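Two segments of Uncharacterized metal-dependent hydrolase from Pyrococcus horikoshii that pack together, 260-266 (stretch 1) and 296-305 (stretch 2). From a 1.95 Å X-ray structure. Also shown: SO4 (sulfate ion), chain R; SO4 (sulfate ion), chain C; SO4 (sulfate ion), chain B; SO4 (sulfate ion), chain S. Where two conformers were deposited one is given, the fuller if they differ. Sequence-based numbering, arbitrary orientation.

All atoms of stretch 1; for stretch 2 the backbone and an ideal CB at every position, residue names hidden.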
# COMPACT_ATOMS: atom_id res chain seq x y z
N GLY A 260 -0.23 -11.98 1.08
CA GLY A 260 0.55 -13.22 1.08
C GLY A 260 0.78 -13.83 -0.28
O GLY A 260 0.54 -13.19 -1.30
N VAL A 261 1.28 -15.06 -0.28
CA VAL A 261 1.47 -15.86 -1.49
C VAL A 261 0.66 -17.15 -1.34
O VAL A 261 0.46 -17.65 -0.22
CB VAL A 261 2.99 -16.19 -1.73
CG1 VAL A 261 3.55 -17.09 -0.63
CG2 VAL A 261 3.23 -16.82 -3.11
N LYS A 262 0.19 -17.68 -2.46
CA LYS A 262 -0.55 -18.93 -2.47
C LYS A 262 0.26 -20.04 -3.17
O LYS A 262 0.71 -19.87 -4.30
CB LYS A 262 -1.92 -18.73 -3.13
CG LYS A 262 -2.73 -20.01 -3.40
CD LYS A 262 -3.04 -20.78 -2.13
CE LYS A 262 -3.78 -22.07 -2.45
NZ LYS A 262 -5.12 -21.85 -3.06
N LEU A 263 0.43 -21.15 -2.46
CA LEU A 263 1.15 -22.33 -2.96
C LEU A 263 0.27 -23.58 -2.98
O LEU A 263 -0.75 -23.65 -2.29
CB LEU A 263 2.37 -22.62 -2.06
CG LEU A 263 3.34 -21.46 -1.85
CD1 LEU A 263 4.37 -21.82 -0.81
CD2 LEU A 263 3.98 -21.11 -3.16
N PHE A 264 0.72 -24.59 -3.73
CA PHE A 264 -0.01 -25.85 -3.91
C PHE A 264 0.90 -27.03 -3.59
O PHE A 264 2.06 -27.05 -4.01
CB PHE A 264 -0.47 -25.99 -5.36
CG PHE A 264 -1.49 -24.97 -5.78
CD1 PHE A 264 -2.85 -25.25 -5.68
CD2 PHE A 264 -1.09 -23.73 -6.27
CE1 PHE A 264 -3.80 -24.31 -6.07
CE2 PHE A 264 -2.03 -22.77 -6.65
CZ PHE A 264 -3.39 -23.07 -6.56
N THR A 265 0.39 -27.99 -2.84
CA THR A 265 1.07 -29.28 -2.71
C THR A 265 0.48 -30.32 -3.67
O THR A 265 1.23 -31.07 -4.28
CB THR A 265 1.00 -29.85 -1.29
OG1 THR A 265 -0.36 -29.88 -0.85
CG2 THR A 265 1.84 -29.02 -0.34
N ASP A 266 -0.86 -30.36 -3.79
CA ASP A 266 -1.52 -31.41 -4.57
C ASP A 266 -2.71 -30.93 -5.41
O ASP A 266 -2.96 -29.73 -5.53
CB ASP A 266 -1.91 -32.61 -3.68
CG ASP A 266 -3.03 -32.30 -2.69
OD1 ASP A 266 -3.35 -31.12 -2.44
OD2 ASP A 266 -3.57 -33.26 -2.10
N UNK A 296 11.30 -26.48 -3.19
CA UNK A 296 10.74 -25.32 -3.88
C UNK A 296 9.66 -24.61 -3.06
O UNK A 296 9.60 -23.38 -3.04
CB UNK A 296 10.16 -25.75 -5.23
N UNK A 297 8.83 -25.39 -2.37
CA UNK A 297 7.82 -24.81 -1.48
C UNK A 297 8.47 -24.00 -0.34
O UNK A 297 7.99 -22.92 -0.00
CB UNK A 297 6.94 -25.92 -0.90
N UNK A 298 9.56 -24.52 0.22
CA UNK A 298 10.30 -23.85 1.28
C UNK A 298 10.94 -22.57 0.77
O UNK A 298 10.89 -21.54 1.45
CB UNK A 298 11.37 -24.78 1.86
N UNK A 299 11.53 -22.63 -0.42
CA UNK A 299 12.16 -21.46 -1.04
C UNK A 299 11.16 -20.30 -1.24
O UNK A 299 11.46 -19.14 -0.92
CB UNK A 299 12.77 -21.86 -2.39
N UNK A 300 9.98 -20.62 -1.75
CA UNK A 300 8.96 -19.59 -1.96
C UNK A 300 8.44 -19.04 -0.61
O UNK A 300 8.27 -17.81 -0.45
CB UNK A 300 7.80 -20.16 -2.78
N UNK A 301 8.20 -19.93 0.34
CA UNK A 301 7.81 -19.56 1.70
C UNK A 301 8.82 -18.58 2.31
O UNK A 301 8.43 -17.55 2.86
CB UNK A 301 7.69 -20.81 2.58
N UNK A 302 10.11 -18.88 2.19
CA UNK A 302 11.15 -18.00 2.74
C UNK A 302 11.24 -16.65 2.04
O UNK A 302 11.49 -15.63 2.69
CB UNK A 302 12.51 -18.70 2.66
N UNK A 303 11.06 -16.64 0.72
CA UNK A 303 10.98 -15.41 -0.05
C UNK A 303 9.84 -14.53 0.48
O UNK A 303 10.01 -13.33 0.75
CB UNK A 303 10.78 -15.72 -1.53
N UNK A 304 8.66 -15.14 0.64
CA UNK A 304 7.50 -14.44 1.20
C UNK A 304 7.75 -13.93 2.62
O UNK A 304 7.42 -12.79 2.94
CB UNK A 304 6.28 -15.37 1.20
N UNK A 305 8.36 -14.76 3.46
CA UNK A 305 8.62 -14.40 4.86
C UNK A 305 9.63 -13.26 5.00
O UNK A 305 9.54 -12.45 5.92
CB UNK A 305 9.13 -15.62 5.62
S SO4 R . 15.32 -16.74 -5.80
O1 SO4 R . 14.25 -17.69 -6.10
O2 SO4 R . 16.60 -17.31 -6.20
O3 SO4 R . 15.10 -15.51 -6.56
O4 SO4 R . 15.34 -16.44 -4.37
S SO4 C . 9.61 -15.70 10.21
O1 SO4 C . 8.37 -15.31 10.89
O2 SO4 C . 9.29 -16.50 9.04
O3 SO4 C . 10.33 -14.50 9.79
O4 SO4 C . 10.43 -16.47 11.13
S SO4 B . -7.66 -23.85 -4.73
O1 SO4 B . -7.85 -22.43 -4.95
O2 SO4 B . -8.96 -24.47 -4.52
O3 SO4 B . -7.06 -24.44 -5.92
O4 SO4 B . -6.82 -24.05 -3.54
S SO4 S . 5.43 -10.76 10.91
O1 SO4 S . 4.91 -9.54 11.52
O2 SO4 S . 4.58 -11.15 9.80
O3 SO4 S . 6.78 -10.52 10.40
O4 SO4 S . 5.45 -11.82 11.91

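Stretch 2 is a helix running nearly antiparallel to strand 260-264, with 170° between their N-to-C directions and 8.8 Å at the closest approach of their axes. On the strand, the CA-to-CB bonds of Val261 and Leu263 point toward the helix, while those of Lys262 and Phe264 point away, so stretch 1 offers mainly an apolar surface.

Position 296 has helical angles (-69/-39), and its ideal CB has nothing of stretch 1 within 5.5 Å. Almost any helix-compatible residue would suit; it is Glu296, which makes no contact with the strand.

Position 297 points sideways, yet its ideal CB is 4.8 Å from Leu263 CD1, and the CA of 297 is 7.3 Å from Leu263 CA. A gap remains between this CB and the strand's last residues, so a medium-sized apolar chain such as leucine, isoleucine or methionine could reach in. The deposited residue is Leu297 (chi1 m, chi2 t), whose end comes nearer than its CA-to-CB direction suggests. Leu297 CD2 lies 3.8 Å from Leu263 CB and 3.5 Å from Phe264 O, while Leu297 CD1 approaches Thr265 CG2 at 3.9 Å.

Positions 298 and 299 have no atom of stretch 1 within 5.5 Å of their ideal CBs, and the first points away; the strand sets little constraint on either. A sulfate near 299 would favour a long basic chain. They are Ile298 and Arg299; Arg299 NH2 gives a weak hydrogen bond to O1 of sulfate R (3.4 Å).

Position 300 points toward the strand, with its ideal CB 4.0 Å from Leu263 CD2. There is room for more than a methyl, and the neighbours are aliphatic, so valine, isoleucine or leucine would be reasonable. Ile300 (chi1 m, chi2 t) bridges both inward-facing strand residues through one methyl: Ile300 CG2 is 3.6 Å from Leu263 CD2 and 4.2 Å from Val261 CG2.

Position 301 points sideways, its ideal CB 4.8 Å from Leu263 CD1. The strand presents a methyl here and no polar partner, so a small or medium residue fits, and a hydroxyl could turn back to the helix's own backbone. Thr301 does this: Thr301 OG1 donates to Leu297 O at 2.8 Å, while the same OG1 lies 3.7 Å from Leu263 CD1.

The ideal CBs of 302 and 303 have nothing of stretch 1 within 5.5 Å, so the strand leaves both open, though sulfate R near 303 would suit a long basic chain. They are Glu302, which makes no contact with the strand, and Lys303, whose NZ gives a weak hydrogen bond to O4 of sulfate R at 2.8 Å.

Position 304 points toward stretch 1, and its ideal CB already lies 3.7 Å from Val261 CG1, at van der Waals distance; the CA atoms of 304 and Val261 are 6.8 Å apart. This favours a small residue. Ala304 puts its methyl directly against that CG1.

Position 305 has nothing of the strand near its CB, but sulfates lie beyond it, inviting a basic chain. Arg305 donates from NE to O2 (3.0 Å) and from NH1 to O1 (2.9 Å) of sulfate C.

Stretch 2 296-305: ELIRITEKAR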
# COMPACT_ATOMS: atom_id res chain seq x y z
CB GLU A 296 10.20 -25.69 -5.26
CG GLU A 296 9.98 -24.47 -6.15
CD GLU A 296 9.37 -24.79 -7.51
OE1 GLU A 296 9.24 -25.98 -7.86
OE2 GLU A 296 9.03 -23.83 -8.23
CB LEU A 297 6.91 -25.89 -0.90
CG LEU A 297 5.92 -26.57 -1.86
CD1 LEU A 297 5.50 -27.91 -1.27
CD2 LEU A 297 4.67 -25.69 -2.07
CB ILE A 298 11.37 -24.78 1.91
CG1 ILE A 298 10.67 -25.88 2.70
CG2 ILE A 298 12.32 -24.03 2.88
CD1 ILE A 298 11.42 -27.17 2.70
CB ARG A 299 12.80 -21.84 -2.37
CG ARG A 299 13.47 -20.69 -3.10
CD ARG A 299 14.06 -21.14 -4.41
NE ARG A 299 15.37 -21.76 -4.22
CZ ARG A 299 16.53 -21.18 -4.51
NH1 ARG A 299 17.66 -21.83 -4.28
NH2 ARG A 299 16.57 -19.96 -5.04
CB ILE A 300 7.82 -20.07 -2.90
CG1 ILE A 300 8.39 -20.50 -4.25
CG2 ILE A 300 6.81 -18.94 -3.13
CD1 ILE A 300 7.42 -21.27 -5.15
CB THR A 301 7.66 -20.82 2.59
OG1 THR A 301 6.61 -21.65 2.07
CG2 THR A 301 7.33 -20.45 4.03
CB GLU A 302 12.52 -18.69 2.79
CG GLU A 302 12.61 -19.86 3.79
CD GLU A 302 12.36 -19.46 5.25
OE1 GLU A 302 13.29 -19.56 6.06
OE2 GLU A 302 11.21 -19.07 5.60
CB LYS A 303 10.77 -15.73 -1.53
CG LYS A 303 10.78 -14.53 -2.46
CD LYS A 303 10.44 -14.93 -3.90
CE LYS A 303 11.52 -15.80 -4.53
NZ LYS A 303 12.84 -15.11 -4.54
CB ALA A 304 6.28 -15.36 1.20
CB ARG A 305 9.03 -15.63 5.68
CG ARG A 305 7.89 -16.65 5.92
CD ARG A 305 6.63 -15.95 6.43
NE ARG A 305 6.85 -15.31 7.74
CZ ARG A 305 6.13 -14.29 8.22
NH1 ARG A 305 6.40 -13.81 9.42
NH2 ARG A 305 5.14 -13.77 7.50
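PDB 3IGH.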